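Local atomic coordinates of DNA mismatch repair protein MLH3 (Saccharomyces cerevisiae S288C, PDB entry 6RMN), a protein that takes part in DNA mismatch repair, correcting insertion-deletion loops as a component of the MutLbeta heterodimer, and contributes here its zinc-bearing C-terminal domain. Residues V181-V184 with F185-L189; S196-M199 with F200-L204; L204-Q207 with E208-L212. All blocks are in the same frame, centred on the assembly; numbering follows the deposited sequence.

Interaction 1. Residues V181-V184 with F185-L189; sequences VPTV and FHEIL
Pro182 and Phe185 lie side by side and point the same way, the proline ring set against the edge of the phenyl ring. Pro182 CG is 3.6 Å from Phe185 CD2, and CB meets the same edge in the plane of the ring. Phe185 keeps CG beside its backbone N (chi1 -73°), which turns the ring back toward the proline. Nearer the backbone, Val181 crosses Phe185 at about a right angle, its CG1 packing 3.6 Å from Phe185 CB. Val184 CG2 reaches more loosely to Ile188 CD1, 4.2 Å away. This apolar side is buried: Val184 also meets Tyr138 and Val142 of helix 136-151, and Phe185 and Ile188 touch Met127 of helix 126-132. The opposite character appears at Thr183 and Glu187, where solvent comes nearer. There the extended glutamate brings OE2 to 3.4 Å from Thr183 CG2, a methyl rather than a polar mate, while Glu187 N is held by Thr183 O over 3.0 Å. Pro182 O accepts two bonds: Phe185 N at 2.9 Å comes from above the carbonyl plane, whereas His186 N at 3.3 Å lies in it and makes the straighter bond. The whole is the N-terminal start of helix 183-196, with a proline at the N-cap and its carbonyl opening the helical hydrogen-bond ladder.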
loop_
_atom_site.group_PDB
_atom_site.type_symbol
_atom_site.label_atom_id
_atom_site.label_comp_id
_atom_site.label_asym_id
_atom_site.label_seq_id
_atom_site.Cartn_x
_atom_site.Cartn_y
_atom_site.Cartn_z
ATOM N N VAL B 181 8.825 9.561 34.130
ATOM C CA VAL B 181 10.119 9.775 33.515
ATOM C C VAL B 181 10.497 11.262 33.508
ATOM O O VAL B 181 9.747 12.046 32.934
ATOM C CB VAL B 181 10.168 9.124 32.115
ATOM C CG1 VAL B 181 11.501 9.397 31.432
ATOM C CG2 VAL B 181 9.903 7.624 32.206
ATOM N N PRO B 182 11.618 11.681 34.160
ATOM C CA PRO B 182 11.999 13.106 34.122
ATOM C C PRO B 182 12.094 13.651 32.690
ATOM O O PRO B 182 12.498 12.918 31.793
ATOM C CB PRO B 182 13.350 13.130 34.844
ATOM C CG PRO B 182 13.316 11.931 35.730
ATOM C CD PRO B 182 12.600 10.893 34.932
ATOM N N THR B 183 11.682 14.928 32.484
ATOM C CA THR B 183 11.677 15.628 31.192
ATOM C C THR B 183 13.017 15.501 30.448
ATOM O O THR B 183 13.015 15.306 29.233
ATOM C CB THR B 183 11.228 17.097 31.376
ATOM O OG1 THR B 183 9.953 17.111 32.021
ATOM C CG2 THR B 183 11.130 17.869 30.053
ATOM N N VAL B 184 14.147 15.581 31.182
ATOM C CA VAL B 184 15.487 15.458 30.596
ATOM C C VAL B 184 15.703 14.074 29.961
ATOM O O VAL B 184 16.381 13.988 28.946
ATOM C CB VAL B 184 16.621 15.852 31.579
ATOM C CG1 VAL B 184 16.704 14.894 32.775
ATOM C CG2 VAL B 184 17.969 15.963 30.854
ATOM N N PHE B 185 15.120 13.009 30.542
ATOM C CA PHE B 185 15.251 11.662 30.004
ATOM C C PHE B 185 14.430 11.516 28.716
ATOM O O PHE B 185 14.947 11.021 27.722
ATOM C CB PHE B 185 14.914 10.605 31.058
ATOM C CG PHE B 185 15.973 10.447 32.117
ATOM C CD1 PHE B 185 17.110 9.696 31.880
ATOM C CD2 PHE B 185 15.825 11.034 33.363
ATOM C CE1 PHE B 185 18.095 9.556 32.869
ATOM C CE2 PHE B 185 16.805 10.890 34.351
ATOM C CZ PHE B 185 17.935 10.158 34.095
ATOM N N HIS B 186 13.193 12.040 28.717
ATOM C CA HIS B 186 12.262 12.110 27.590
ATOM C C HIS B 186 12.946 12.773 26.385
ATOM O O HIS B 186 12.952 12.206 25.291
ATOM C CB HIS B 186 11.064 12.973 28.009
ATOM C CG HIS B 186 9.737 12.317 27.859
ATOM N ND1 HIS B 186 9.250 11.946 26.614
ATOM C CD2 HIS B 186 8.804 12.044 28.799
ATOM C CE1 HIS B 186 8.047 11.446 26.839
ATOM N NE2 HIS B 186 7.738 11.475 28.141
ATOM N N GLU B 187 13.556 13.962 26.613
ATOM C CA GLU B 187 14.289 14.769 25.633
ATOM C C GLU B 187 15.431 13.993 25.010
ATOM O O GLU B 187 15.558 13.995 23.783
ATOM C CB GLU B 187 14.796 16.065 26.272
ATOM C CG GLU B 187 13.698 17.092 26.525
ATOM C CD GLU B 187 14.038 18.306 27.379
ATOM O OE1 GLU B 187 15.192 18.419 27.855
ATOM O OE2 GLU B 187 13.133 19.149 27.573
ATOM N N ILE B 188 16.227 13.280 25.839
ATOM C CA ILE B 188 17.337 12.449 25.357
ATOM C C ILE B 188 16.829 11.305 24.454
ATOM O O ILE B 188 17.382 11.103 23.369
ATOM C CB ILE B 188 18.267 11.955 26.505
ATOM C CG1 ILE B 188 18.943 13.162 27.232
ATOM C CG2 ILE B 188 19.330 10.990 25.981
ATOM C CD1 ILE B 188 19.621 12.838 28.584
ATOM N N LEU B 189 15.769 10.583 24.884
ATOM C CA LEU B 189 15.212 9.465 24.111
ATOM C C LEU B 189 14.537 9.938 22.828
ATOM O O LEU B 189 14.678 9.269 21.810
ATOM C CB LEU B 189 14.267 8.568 24.940
ATOM C CG LEU B 189 14.791 7.952 26.261
ATOM C CD1 LEU B 189 13.912 6.807 26.687
ATOM C CD2 LEU B 189 16.256 7.471 26.158
#

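Interaction 2. Residues S196-M199 with F200-L204; sequences SAVM and FGDEL
Asp202 folds back over the turn to grip the backbone of Met199. Followed outward, Asp202 CB lies 3.3 Å from Met199 O and also rests against Val198 CG2. CG stays close to the same carbonyl oxygen, because chi1 of -70° sets it beside the residue's own N and turns the carboxylate back along the turn. At the tip the two oxygens part company: Asp202 OD2 accepts a nearly straight bond from Met199 N over 3.0 Å, whereas OD1 keeps only a distant approach to Met199 O. The amide reaches OD2 from well above the carboxylate plane, 62° out of it. Asp202 OD2 also touches a methyl, Val198 CG2, at 3.3 Å, as the valine and aspartate side chains slide past each other in opposite directions. That methyl, Val198 CG2, stands anti to Val198 N and reaches on to Leu204 CD2, 4.2 Å away, a light apolar contact.

The main chain closes the turn in the reverse sense, Asp202 N donating to Met199 O over 3.2 Å from above the carbonyl plane. Asp202 is thus bonded to Met199 twice, once through its amide and once through its side chain. Gly201 takes a positive phi of 102°, where a side chain would press on the carbonyl oxygen of Phe200. Outside the turn, Val198 O accepts from ND1 of His49, a zinc ligand, and so probably helps to orient that ring; Val198 N donates to Asp52, and Gln48 NE2 bonds Met199 O and Asp202 O. The backbone angles of Phe200 and Gly201 make this a type II beta turn, with glycine in its favoured third place, here in the loop following helix 183-196 and beside the zinc site.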
loop_
_atom_site.group_PDB
_atom_site.type_symbol
_atom_site.label_atom_id
_atom_site.label_comp_id
_atom_site.label_asym_id
_atom_site.label_seq_id
_atom_site.Cartn_x
_atom_site.Cartn_y
_atom_site.Cartn_z
ATOM N N SER B 196 18.125 8.222 14.827
ATOM C CA SER B 196 18.311 6.864 14.333
ATOM C C SER B 196 17.326 6.507 13.222
ATOM O O SER B 196 17.603 5.603 12.438
ATOM C CB SER B 196 18.187 5.870 15.477
ATOM O OG SER B 196 19.346 5.898 16.288
ATOM N N ALA B 197 16.177 7.207 13.177
ATOM C CA ALA B 197 15.092 6.971 12.241
ATOM C C ALA B 197 15.436 7.268 10.807
ATOM O O ALA B 197 16.279 8.122 10.523
ATOM C CB ALA B 197 13.850 7.747 12.655
ATOM N N VAL B 198 14.756 6.558 9.897
ATOM C CA VAL B 198 14.857 6.710 8.452
ATOM C C VAL B 198 14.360 8.132 8.123
ATOM O O VAL B 198 13.516 8.659 8.850
ATOM C CB VAL B 198 14.103 5.547 7.720
ATOM C CG1 VAL B 198 12.589 5.698 7.749
ATOM C CG2 VAL B 198 14.600 5.355 6.301
ATOM N N MET B 199 14.942 8.775 7.111
ATOM C CA MET B 199 14.586 10.146 6.747
ATOM C C MET B 199 13.764 10.243 5.449
ATOM O O MET B 199 13.666 9.280 4.692
ATOM C CB MET B 199 15.870 10.987 6.594
ATOM C CG MET B 199 16.339 11.644 7.878
ATOM S SD MET B 199 17.779 12.726 7.608
ATOM C CE MET B 199 16.972 14.206 6.935
ATOM N N PHE B 200 13.212 11.442 5.185
ATOM C CA PHE B 200 12.533 11.781 3.949
ATOM C C PHE B 200 13.608 11.759 2.876
ATOM O O PHE B 200 14.724 12.252 3.105
ATOM C CB PHE B 200 11.886 13.173 4.051
ATOM C CG PHE B 200 10.496 13.213 4.648
ATOM C CD1 PHE B 200 9.913 12.068 5.184
ATOM C CD2 PHE B 200 9.750 14.386 4.635
ATOM C CE1 PHE B 200 8.614 12.101 5.694
ATOM C CE2 PHE B 200 8.454 14.421 5.161
ATOM C CZ PHE B 200 7.897 13.280 5.692
ATOM N N GLY B 201 13.300 11.101 1.763
ATOM C CA GLY B 201 14.226 10.936 0.651
ATOM C C GLY B 201 14.884 9.570 0.591
ATOM O O GLY B 201 15.468 9.214 -0.436
ATOM N N ASP B 202 14.796 8.795 1.688
ATOM C CA ASP B 202 15.377 7.458 1.790
ATOM C C ASP B 202 14.515 6.399 1.079
ATOM O O ASP B 202 13.291 6.405 1.207
ATOM C CB ASP B 202 15.586 7.071 3.261
ATOM C CG ASP B 202 16.674 7.832 3.999
ATOM O OD1 ASP B 202 17.343 8.695 3.365
ATOM O OD2 ASP B 202 16.872 7.557 5.201
ATOM N N GLU B 203 15.177 5.477 0.363
ATOM C CA GLU B 203 14.531 4.383 -0.376
ATOM C C GLU B 203 14.104 3.277 0.566
ATOM O O GLU B 203 14.869 2.890 1.444
ATOM C CB GLU B 203 15.480 3.788 -1.435
ATOM C CG GLU B 203 16.064 4.785 -2.423
ATOM C CD GLU B 203 15.102 5.417 -3.409
ATOM O OE1 GLU B 203 15.372 6.562 -3.842
ATOM O OE2 GLU B 203 14.083 4.772 -3.753
ATOM N N LEU B 204 12.884 2.762 0.377
ATOM C CA LEU B 204 12.367 1.643 1.162
ATOM C C LEU B 204 11.749 0.687 0.202
ATOM O O LEU B 204 11.028 1.125 -0.690
ATOM C CB LEU B 204 11.318 2.073 2.236
ATOM C CG LEU B 204 11.789 2.987 3.390
ATOM C CD1 LEU B 204 10.626 3.699 4.026
ATOM C CD2 LEU B 204 12.565 2.220 4.434
#

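Interaction 3. Residues L204-Q207 with E208-L212; sequences LTRQ and ECIIL
Thr205 and Glu208 exchange bonds at the start of a helix, each side chain accepting from the other's backbone. Thr205 OG1, lying between its own N and carbonyl carbon (chi1 64°), takes Glu208 N at 3.2 Å. In return Glu208 OE1 receives Thr205 N at 3.0 Å, on its anti side and 28° out of the carboxylate plane. The pair is a capping box, which gives Glu208 N, in the first turn, a side-chain acceptor and ties the N-cap residue to it. Just behind it, Thr205 O accepts Cys209 N over 3.1 Å, and Arg206 O accepts Ile210 N over 2.8 Å. Two apolar contacts flank this shell. Leu204 CB rests 3.7 Å from Cys209 SG, and Leu204 CD1 crosses to Leu212 CD1 at 4.1 Å. On the exposed flank the Arg206 chain bends at chi3, bringing its guanidinium over Ile210, whose CD1 sits against one face near the rim, 3.6 Å from Arg206 NH2. With an alanine at Ile210, that guanidinium face is likely to lose its methyl neighbour and the arginine end to swing more freely. Further out, Gln22 OE1 bonds Leu204 N and probably helps to place the residue before the cap. The first turns of helix 206-216 thus rest on strands 18-23 and 27-31 through Cys209, Ile210 and Leu212, while Leu212 also packs on Cys51, Asp52 and Ile55 of helix 48-69.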
loop_
_atom_site.group_PDB
_atom_site.type_symbol
_atom_site.label_atom_id
_atom_site.label_comp_id
_atom_site.label_asym_id
_atom_site.label_seq_id
_atom_site.Cartn_x
_atom_site.Cartn_y
_atom_site.Cartn_z
ATOM N N LEU B 204 12.884 2.762 0.377
ATOM C CA LEU B 204 12.367 1.643 1.162
ATOM C C LEU B 204 11.749 0.687 0.202
ATOM O O LEU B 204 11.028 1.125 -0.690
ATOM C CB LEU B 204 11.318 2.073 2.236
ATOM C CG LEU B 204 11.789 2.987 3.390
ATOM C CD1 LEU B 204 10.626 3.699 4.026
ATOM C CD2 LEU B 204 12.565 2.220 4.434
ATOM N N THR B 205 12.050 -0.617 0.345
ATOM C CA THR B 205 11.446 -1.676 -0.474
ATOM C C THR B 205 10.054 -1.958 0.113
ATOM O O THR B 205 9.816 -1.591 1.261
ATOM C CB THR B 205 12.314 -2.940 -0.452
ATOM O OG1 THR B 205 12.360 -3.452 0.874
ATOM C CG2 THR B 205 13.723 -2.705 -0.973
ATOM N N ARG B 206 9.132 -2.596 -0.643
ATOM C CA ARG B 206 7.793 -2.914 -0.105
ATOM C C ARG B 206 7.926 -3.769 1.178
ATOM O O ARG B 206 7.201 -3.537 2.134
ATOM C CB ARG B 206 6.902 -3.621 -1.162
ATOM C CG ARG B 206 5.405 -3.482 -0.866
ATOM C CD ARG B 206 4.532 -4.160 -1.898
ATOM N NE ARG B 206 4.261 -5.547 -1.528
ATOM C CZ ARG B 206 3.117 -5.981 -1.005
ATOM N NH1 ARG B 206 2.107 -5.144 -0.811
ATOM N NH2 ARG B 206 2.972 -7.261 -0.684
ATOM N N GLN B 207 8.882 -4.715 1.198
ATOM C CA GLN B 207 9.173 -5.586 2.332
ATOM C C GLN B 207 9.591 -4.782 3.583
ATOM O O GLN B 207 9.095 -5.070 4.680
ATOM C CB GLN B 207 10.221 -6.649 1.943
ATOM C CG GLN B 207 10.330 -7.854 2.901
ATOM C CD GLN B 207 8.999 -8.490 3.267
ATOM O OE1 GLN B 207 8.571 -8.462 4.434
ATOM N NE2 GLN B 207 8.308 -9.063 2.280
ATOM N N GLU B 208 10.445 -3.751 3.420
ATOM C CA GLU B 208 10.850 -2.891 4.545
ATOM C C GLU B 208 9.648 -2.100 5.074
ATOM O O GLU B 208 9.521 -1.948 6.285
ATOM C CB GLU B 208 12.019 -1.958 4.172
ATOM C CG GLU B 208 13.318 -2.676 3.840
ATOM C CD GLU B 208 14.435 -1.809 3.273
ATOM O OE1 GLU B 208 14.145 -0.863 2.503
ATOM O OE2 GLU B 208 15.612 -2.094 3.590
ATOM N N CYS B 209 8.766 -1.623 4.175
ATOM C CA CYS B 209 7.500 -0.915 4.479
ATOM C C CYS B 209 6.525 -1.835 5.239
ATOM O O CYS B 209 5.847 -1.383 6.154
ATOM C CB CYS B 209 6.856 -0.375 3.204
ATOM S SG CYS B 209 7.840 0.886 2.353
ATOM N N ILE B 210 6.462 -3.121 4.852
ATOM C CA ILE B 210 5.613 -4.113 5.503
ATOM C C ILE B 210 6.040 -4.271 6.965
ATOM O O ILE B 210 5.188 -4.183 7.847
ATOM C CB ILE B 210 5.534 -5.452 4.697
ATOM C CG1 ILE B 210 4.696 -5.243 3.415
ATOM C CG2 ILE B 210 4.952 -6.610 5.553
ATOM C CD1 ILE B 210 4.834 -6.336 2.286
ATOM N N ILE B 211 7.357 -4.464 7.209
ATOM C CA ILE B 211 7.965 -4.598 8.544
ATOM C C ILE B 211 7.702 -3.339 9.395
ATOM O O ILE B 211 7.298 -3.463 10.560
ATOM C CB ILE B 211 9.484 -4.924 8.436
ATOM C CG1 ILE B 211 9.710 -6.350 7.917
ATOM C CG2 ILE B 211 10.200 -4.695 9.771
ATOM C CD1 ILE B 211 10.968 -6.550 7.131
ATOM N N LEU B 212 7.940 -2.142 8.810
ATOM C CA LEU B 212 7.718 -0.863 9.482
ATOM C C LEU B 212 6.281 -0.696 9.984
ATOM O O LEU B 212 6.101 -0.347 11.142
ATOM C CB LEU B 212 8.130 0.328 8.590
ATOM C CG LEU B 212 9.614 0.677 8.561
ATOM C CD1 LEU B 212 9.912 1.645 7.445
ATOM C CD2 LEU B 212 10.076 1.280 9.878
#

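Overall arrangement
The three contacts run in series along the chain, from the buried start of helix 183-196, through the loop after it, to the exposed start of helix 206-216. Interaction 1 belongs to the core, its centre about 7 Å from that of the chain; interactions 2 and 3 lie at the surface, about 21 and 25 Å out, and share Leu204. The two helix starts differ: interaction 1 has a proline at the N-cap and relies on backbone bonds and apolar packing, whereas interaction 3 adds a capping box of side-chain-to-backbone bonds. Carboxylate-to-amide bonding also fixes the turn of interaction 2. Helix 48-69, which carries the zinc ligands His49 and Glu53, is touched by all three.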